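Local coordinates for protein proline dehydrogenase (Bradyrhizobium japonicum USDA 110, PDB 3HAZ) that probably oxidizes proline to glutamate in two steps, pairing an FAD-dependent proline dehydrogenase with an NAD-dependent aldehyde dehydrogenase in one chain, at residues 311-323 against 363-376. Numbering follows the deposited sequence.
Sequences LAIQAYQKRASAV and YPVFTRKAMTDLNY. With FAD (flavin-adenine dinucleotide), chain C; SO4 (sulfate ion), chain F.
Val365 CG1 sits over the centre of the Tyr316 ring, 3.7 Å from its centroid, in a CH-pi contact that joins two loops of the proline dehydrogenase barrel, a parallel beta/alpha barrel, beside its FAD. A slim beta-branched residue suits this place, covering the ring while its backbone bridges Gln317. Lys318 lies across Phe366: with CG anti to its own carbonyl carbon (chi1 -51°), that methylene rests above one ring face, offset toward the rim. From there the extended chain carries Lys318 NZ to Tyr363 O, 2.8 Å away, with Asp18 as salt-bridge partner. A methionine in its place would probably leave Tyr363 O and the Asp18 carboxylate without their cationic mate. Backbone bonds from Phe366 N to Tyr316 O and from Lys318 N to Pro364 O tie the loops together. On helix 369-384, Thr372 offers its methyl to Tyr316 CB and its OG1 to adenine N3A of FAD (2.7 Å), serving loop and cofactor at once. Small Ala315 lets the helix close in, its CB 3.6 Å from Tyr376 CA. Asn375, with the acceptor in its own amide plane, sends ND2 onto an in-plane lone pair of Ala315 O, 2.9 Å away and nearly straight at 171°.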
loop_
_atom_site.group_PDB
_atom_site.type_symbol
_atom_site.label_atom_id
_atom_site.label_comp_id
_atom_site.label_asym_id
_atom_site.label_seq_id
_atom_site.Cartn_x
_atom_site.Cartn_y
_atom_site.Cartn_z
ATOM N N LEU A 311 1.212 54.359 14.442
ATOM C CA LEU A 311 1.669 53.031 14.826
ATOM C C LEU A 311 1.451 52.058 13.680
ATOM O O LEU A 311 0.666 52.321 12.760
ATOM C CB LEU A 311 0.896 52.534 16.041
ATOM C CG LEU A 311 -0.446 51.859 15.724
ATOM C CD1 LEU A 311 -0.963 51.094 16.940
ATOM C CD2 LEU A 311 -1.475 52.872 15.248
ATOM N N ALA A 312 2.148 50.930 13.752
ATOM C CA ALA A 312 1.960 49.850 12.789
ATOM C C ALA A 312 0.954 48.847 13.348
ATOM O O ALA A 312 0.885 48.638 14.564
ATOM C CB ALA A 312 3.285 49.163 12.490
ATOM N N ILE A 313 0.178 48.243 12.451
ATOM C CA ILE A 313 -0.776 47.197 12.792
ATOM C C ILE A 313 -0.555 46.006 11.859
ATOM O O ILE A 313 -0.521 46.164 10.634
ATOM C CB ILE A 313 -2.226 47.689 12.653
ATOM C CG1 ILE A 313 -2.466 48.913 13.546
ATOM C CG2 ILE A 313 -3.210 46.578 13.012
ATOM C CD1 ILE A 313 -3.774 49.632 13.242
ATOM N N GLN A 314 -0.399 44.820 12.443
ATOM C CA GLN A 314 -0.070 43.617 11.683
ATOM C C GLN A 314 -1.324 42.836 11.278
ATOM O O GLN A 314 -2.025 42.265 12.120
ATOM C CB GLN A 314 0.851 42.712 12.503
ATOM C CG GLN A 314 2.163 43.358 12.947
ATOM C CD GLN A 314 2.592 42.886 14.331
ATOM O OE1 GLN A 314 1.769 42.789 15.242
ATOM N NE2 GLN A 314 3.880 42.591 14.491
ATOM N N ALA A 315 -1.588 42.798 9.979
ATOM C CA ALA A 315 -2.769 42.130 9.459
ATOM C C ALA A 315 -2.692 40.608 9.568
ATOM O O ALA A 315 -3.701 39.931 9.426
ATOM C CB ALA A 315 -3.031 42.549 8.012
ATOM N N TYR A 316 -1.504 40.059 9.812
ATOM C CA TYR A 316 -1.420 38.607 9.950
ATOM C C TYR A 316 -1.995 38.132 11.283
ATOM O O TYR A 316 -2.154 36.939 11.507
ATOM C CB TYR A 316 -0.012 38.054 9.658
ATOM C CG TYR A 316 1.071 38.246 10.714
ATOM C CD1 TYR A 316 0.893 39.087 11.813
ATOM C CD2 TYR A 316 2.301 37.602 10.574
ATOM C CE1 TYR A 316 1.915 39.256 12.763
ATOM C CE2 TYR A 316 3.322 37.765 11.503
ATOM C CZ TYR A 316 3.127 38.595 12.596
ATOM O OH TYR A 316 4.150 38.749 13.513
ATOM N N GLN A 317 -2.337 39.084 12.149
ATOM C CA GLN A 317 -2.986 38.761 13.421
ATOM C C GLN A 317 -4.499 38.796 13.278
ATOM O O GLN A 317 -5.056 39.691 12.641
ATOM C CB GLN A 317 -2.566 39.737 14.518
ATOM C CG GLN A 317 -1.098 39.682 14.893
ATOM C CD GLN A 317 -0.870 40.095 16.335
ATOM O OE1 GLN A 317 -1.579 39.646 17.238
ATOM N NE2 GLN A 317 0.130 40.937 16.563
ATOM N N LYS A 318 -5.164 37.821 13.885
ATOM C CA LYS A 318 -6.617 37.779 13.872
ATOM C C LYS A 318 -7.213 39.010 14.559
ATOM O O LYS A 318 -8.321 39.431 14.231
ATOM C CB LYS A 318 -7.108 36.482 14.522
ATOM C CG LYS A 318 -6.444 35.226 13.935
ATOM C CD LYS A 318 -6.833 33.968 14.711
ATOM C CE LYS A 318 -6.204 32.716 14.087
ATOM N NZ LYS A 318 -6.317 31.513 14.984
ATOM N N ARG A 319 -6.463 39.603 15.486
ATOM C CA ARG A 319 -6.933 40.790 16.214
ATOM C C ARG A 319 -6.801 42.094 15.423
ATOM O O ARG A 319 -7.205 43.151 15.900
ATOM C CB ARG A 319 -6.193 40.938 17.549
ATOM C CG ARG A 319 -6.553 39.888 18.598
ATOM C CD ARG A 319 -5.665 40.017 19.831
ATOM N NE ARG A 319 -4.264 39.749 19.514
ATOM C CZ ARG A 319 -3.257 39.895 20.370
ATOM N NH1 ARG A 319 -3.489 40.308 21.610
ATOM N NH2 ARG A 319 -2.016 39.630 19.981
ATOM N N ALA A 320 -6.248 42.019 14.218
ATOM C CA ALA A 320 -5.914 43.230 13.458
ATOM C C ALA A 320 -7.089 44.202 13.284
ATOM O O ALA A 320 -6.950 45.406 13.516
ATOM C CB ALA A 320 -5.317 42.861 12.108
ATOM N N SER A 321 -8.244 43.684 12.875
ATOM C CA SER A 321 -9.398 44.543 12.626
ATOM C C SER A 321 -9.848 45.268 13.901
ATOM O O SER A 321 -10.277 46.425 13.849
ATOM C CB SER A 321 -10.555 43.740 12.022
ATOM O OG SER A 321 -11.593 44.604 11.582
ATOM N N ALA A 322 -9.742 44.586 15.038
ATOM C CA ALA A 322 -10.118 45.169 16.323
ATOM C C ALA A 322 -9.121 46.243 16.767
ATOM O O ALA A 322 -9.498 47.226 17.404
ATOM C CB ALA A 322 -10.247 44.079 17.387
ATOM N N VAL A 323 -7.849 46.051 16.434
ATOM C CA VAL A 323 -6.841 47.065 16.725
ATOM C C VAL A 323 -7.173 48.358 15.970
ATOM O O VAL A 323 -7.034 49.467 16.500
ATOM C CB VAL A 323 -5.428 46.588 16.342
ATOM C CG1 VAL A 323 -4.424 47.705 16.538
ATOM C CG2 VAL A 323 -5.037 45.352 17.169
ATOM N N TYR A 363 -3.424 29.860 17.697
ATOM C CA TYR A 363 -2.438 30.818 17.192
ATOM C C TYR A 363 -3.045 32.210 17.008
ATOM O O TYR A 363 -4.156 32.339 16.495
ATOM C CB TYR A 363 -1.866 30.333 15.856
ATOM C CG TYR A 363 -1.212 28.975 15.944
ATOM C CD1 TYR A 363 -1.855 27.829 15.472
ATOM C CD2 TYR A 363 0.044 28.830 16.520
ATOM C CE1 TYR A 363 -1.249 26.572 15.565
ATOM C CE2 TYR A 363 0.654 27.588 16.615
ATOM C CZ TYR A 363 0.010 26.467 16.140
ATOM O OH TYR A 363 0.644 25.249 16.243
ATOM N N PRO A 364 -2.313 33.259 17.422
ATOM C CA PRO A 364 -2.802 34.637 17.270
ATOM C C PRO A 364 -2.681 35.127 15.827
ATOM O O PRO A 364 -3.235 36.172 15.470
ATOM C CB PRO A 364 -1.873 35.443 18.183
ATOM C CG PRO A 364 -0.608 34.641 18.253
ATOM C CD PRO A 364 -1.015 33.193 18.123
ATOM N N VAL A 365 -1.947 34.375 15.014
ATOM C CA VAL A 365 -1.759 34.718 13.613
ATOM C C VAL A 365 -2.443 33.676 12.751
ATOM O O VAL A 365 -2.656 32.548 13.193
ATOM C CB VAL A 365 -0.268 34.738 13.222
ATOM C CG1 VAL A 365 0.437 35.961 13.807
ATOM C CG2 VAL A 365 0.416 33.441 13.663
ATOM N N PHE A 366 -2.794 34.054 11.525
ATOM C CA PHE A 366 -3.270 33.076 10.556
ATOM C C PHE A 366 -2.126 32.116 10.233
ATOM O O PHE A 366 -0.953 32.458 10.410
ATOM C CB PHE A 366 -3.794 33.774 9.296
ATOM C CG PHE A 366 -4.918 34.749 9.571
ATOM C CD1 PHE A 366 -6.185 34.292 9.921
ATOM C CD2 PHE A 366 -4.706 36.113 9.491
ATOM C CE1 PHE A 366 -7.217 35.186 10.179
ATOM C CE2 PHE A 366 -5.728 37.009 9.757
ATOM C CZ PHE A 366 -6.987 36.546 10.101
ATOM N N THR A 367 -2.460 30.914 9.777
ATOM C CA THR A 367 -1.433 29.926 9.461
ATOM C C THR A 367 -1.361 29.603 7.976
ATOM O O THR A 367 -0.480 28.860 7.544
ATOM C CB THR A 367 -1.605 28.626 10.268
ATOM O OG1 THR A 367 -2.977 28.219 10.246
ATOM C CG2 THR A 367 -1.162 28.834 11.714
ATOM N N ARG A 368 -2.298 30.139 7.198
ATOM C CA ARG A 368 -2.165 30.092 5.746
ATOM C C ARG A 368 -1.885 31.490 5.206
ATOM O O ARG A 368 -2.554 32.453 5.575
ATOM C CB ARG A 368 -3.412 29.493 5.085
ATOM C CG ARG A 368 -3.502 27.978 5.225
ATOM C CD ARG A 368 -4.605 27.396 4.353
ATOM N NE ARG A 368 -4.347 27.598 2.929
ATOM C CZ ARG A 368 -5.137 27.152 1.957
ATOM N NH1 ARG A 368 -6.237 26.472 2.257
ATOM N NH2 ARG A 368 -4.830 27.386 0.688
ATOM N N LYS A 369 -0.899 31.585 4.325
ATOM C CA LYS A 369 -0.439 32.867 3.806
ATOM C C LYS A 369 -1.573 33.632 3.120
ATOM O O LYS A 369 -1.686 34.859 3.259
ATOM C CB LYS A 369 0.741 32.646 2.850
ATOM C CG LYS A 369 1.660 33.859 2.652
ATOM C CD LYS A 369 1.133 34.786 1.568
ATOM C CE LYS A 369 2.156 35.851 1.202
ATOM N NZ LYS A 369 1.722 36.647 0.022
ATOM N N ALA A 370 -2.420 32.903 2.396
ATOM C CA ALA A 370 -3.554 33.503 1.697
ATOM C C ALA A 370 -4.540 34.163 2.655
ATOM O O ALA A 370 -5.218 35.117 2.283
ATOM C CB ALA A 370 -4.272 32.463 0.837
ATOM N N MET A 371 -4.634 33.643 3.877
ATOM C CA MET A 371 -5.496 34.249 4.890
ATOM C C MET A 371 -4.919 35.586 5.367
ATOM O O MET A 371 -5.658 36.535 5.643
ATOM C CB MET A 371 -5.718 33.298 6.076
ATOM C CG MET A 371 -6.734 32.182 5.816
ATOM S SD MET A 371 -8.407 32.806 5.510
ATOM C CE MET A 371 -8.933 33.363 7.136
ATOM N N THR A 372 -3.596 35.665 5.465
ATOM C CA THR A 372 -2.965 36.934 5.806
ATOM C C THR A 372 -3.222 37.939 4.692
ATOM O O THR A 372 -3.537 39.103 4.948
ATOM C CB THR A 372 -1.451 36.785 6.043
ATOM O OG1 THR A 372 -1.236 36.149 7.310
ATOM C CG2 THR A 372 -0.765 38.152 6.046
ATOM N N ASP A 373 -3.092 37.475 3.453
ATOM C CA ASP A 373 -3.312 38.327 2.291
ATOM C C ASP A 373 -4.756 38.820 2.232
ATOM O O ASP A 373 -5.001 39.985 1.937
ATOM C CB ASP A 373 -2.934 37.597 0.996
ATOM C CG ASP A 373 -1.440 37.614 0.733
ATOM O OD1 ASP A 373 -0.717 38.397 1.396
ATOM O OD2 ASP A 373 -0.984 36.847 -0.140
ATOM N N LEU A 374 -5.704 37.929 2.520
ATOM C CA LEU A 374 -7.109 38.303 2.607
ATOM C C LEU A 374 -7.361 39.330 3.702
ATOM O O LEU A 374 -8.059 40.319 3.489
ATOM C CB LEU A 374 -7.983 37.076 2.894
ATOM C CG LEU A 374 -8.485 36.232 1.725
ATOM C CD1 LEU A 374 -9.420 35.169 2.256
ATOM C CD2 LEU A 374 -9.190 37.098 0.693
ATOM N N ASN A 375 -6.825 39.074 4.890
ATOM C CA ASN A 375 -7.059 39.983 6.002
ATOM C C ASN A 375 -6.411 41.346 5.766
ATOM O O ASN A 375 -6.932 42.378 6.207
ATOM C CB ASN A 375 -6.586 39.382 7.331
ATOM C CG ASN A 375 -7.301 39.993 8.527
ATOM O OD1 ASN A 375 -8.524 40.066 8.548
ATOM N ND2 ASN A 375 -6.541 40.439 9.520
ATOM N N TYR A 376 -5.283 41.356 5.061
ATOM C CA TYR A 376 -4.607 42.618 4.759
ATOM C C TYR A 376 -5.485 43.507 3.876
ATOM O O TYR A 376 -5.656 44.698 4.149
ATOM C CB TYR A 376 -3.252 42.376 4.093
ATOM C CG TYR A 376 -2.428 43.635 3.899
ATOM C CD1 TYR A 376 -1.369 43.941 4.758
ATOM C CD2 TYR A 376 -2.710 44.522 2.857
ATOM C CE1 TYR A 376 -0.608 45.100 4.580
ATOM C CE2 TYR A 376 -1.966 45.679 2.676
ATOM C CZ TYR A 376 -0.914 45.962 3.533
ATOM O OH TYR A 376 -0.175 47.113 3.340
HETATM P PA FAD C . 4.343 38.932 1.005
HETATM O O1A FAD C . 5.371 37.885 0.285
HETATM O O2A FAD C . 3.141 39.177 0.210
HETATM O O5B FAD C . 3.887 38.309 2.436
HETATM C C5B FAD C . 4.888 37.885 3.315
HETATM C C4B FAD C . 4.282 37.619 4.699
HETATM O O4B FAD C . 2.921 36.930 4.810
HETATM C C3B FAD C . 4.957 37.545 5.931
HETATM O O3B FAD C . 5.937 38.524 6.230
HETATM C C2B FAD C . 3.876 37.188 6.919
HETATM O O2B FAD C . 3.376 38.233 7.732
HETATM C C1B FAD C . 2.856 36.443 6.134
HETATM N N9A FAD C . 2.968 34.997 6.066
HETATM C C8A FAD C . 3.982 34.235 5.495
HETATM N N7A FAD C . 3.635 32.918 5.626
HETATM C C5A FAD C . 2.385 32.869 6.285
HETATM C C6A FAD C . 1.504 31.725 6.708
HETATM N N6A FAD C . 1.903 30.346 6.450
HETATM N N1A FAD C . 0.358 31.956 7.311
HETATM C C2A FAD C . -0.058 33.278 7.562
HETATM N N3A FAD C . 0.788 34.377 7.158
HETATM C C4A FAD C . 1.982 34.134 6.528
HETATM N N1 FAD C . 6.051 43.932 10.438
HETATM C C2 FAD C . 5.795 43.900 11.787
HETATM O O2 FAD C . 5.434 42.712 12.384
HETATM N N3 FAD C . 5.953 45.093 12.573
HETATM C C4 FAD C . 6.352 46.258 11.982
HETATM O O4 FAD C . 6.440 47.436 12.736
HETATM C C4X FAD C . 6.614 46.295 10.569
HETATM N N5 FAD C . 7.043 47.566 9.907
HETATM C C5X FAD C . 7.303 47.581 8.514
HETATM C C6 FAD C . 7.733 48.829 7.867
HETATM C C7 FAD C . 7.987 48.842 6.476
HETATM C C7M FAD C . 8.453 50.134 5.823
HETATM C C8 FAD C . 7.817 47.610 5.672
HETATM C C8M FAD C . 8.091 47.593 4.159
HETATM C C9 FAD C . 7.406 46.419 6.295
HETATM C C9A FAD C . 7.147 46.394 7.746
HETATM N N10 FAD C . 6.720 45.155 8.402
HETATM C C10 FAD C . 6.458 45.149 9.823
HETATM C "C1'" FAD C . 6.369 43.923 7.626
HETATM C "C2'" FAD C . 7.511 42.894 7.421
HETATM O "O2'" FAD C . 8.769 43.496 7.707
HETATM C "C3'" FAD C . 7.426 42.330 5.993
HETATM O "O3'" FAD C . 7.953 43.272 5.065
HETATM C "C4'" FAD C . 5.959 41.964 5.566
HETATM O "O4'" FAD C . 5.199 41.233 6.466
HETATM C "C5'" FAD C . 5.903 41.359 4.138
HETATM O "O5'" FAD C . 4.639 41.528 3.516
HETATM P P FAD C . 4.610 41.669 1.864
HETATM O O1P FAD C . 3.052 41.992 1.362
HETATM O O2P FAD C . 5.555 42.709 1.440
HETATM O O3P FAD C . 5.218 40.275 1.268
HETATM S S SO4 F . -1.463 29.124 0.862
HETATM O O1 SO4 F . -2.417 28.718 -0.171
HETATM O O2 SO4 F . -1.451 28.153 1.956
HETATM O O3 SO4 F . -0.135 29.195 0.263
HETATM O O4 SO4 F . -1.861 30.428 1.374
HETATM O O HOH W 1 -8.344 40.985 11.774
HETATM O O HOH W 2 -4.343 30.272 12.992
HETATM O O HOH W 3 -4.438 37.821 17.402
#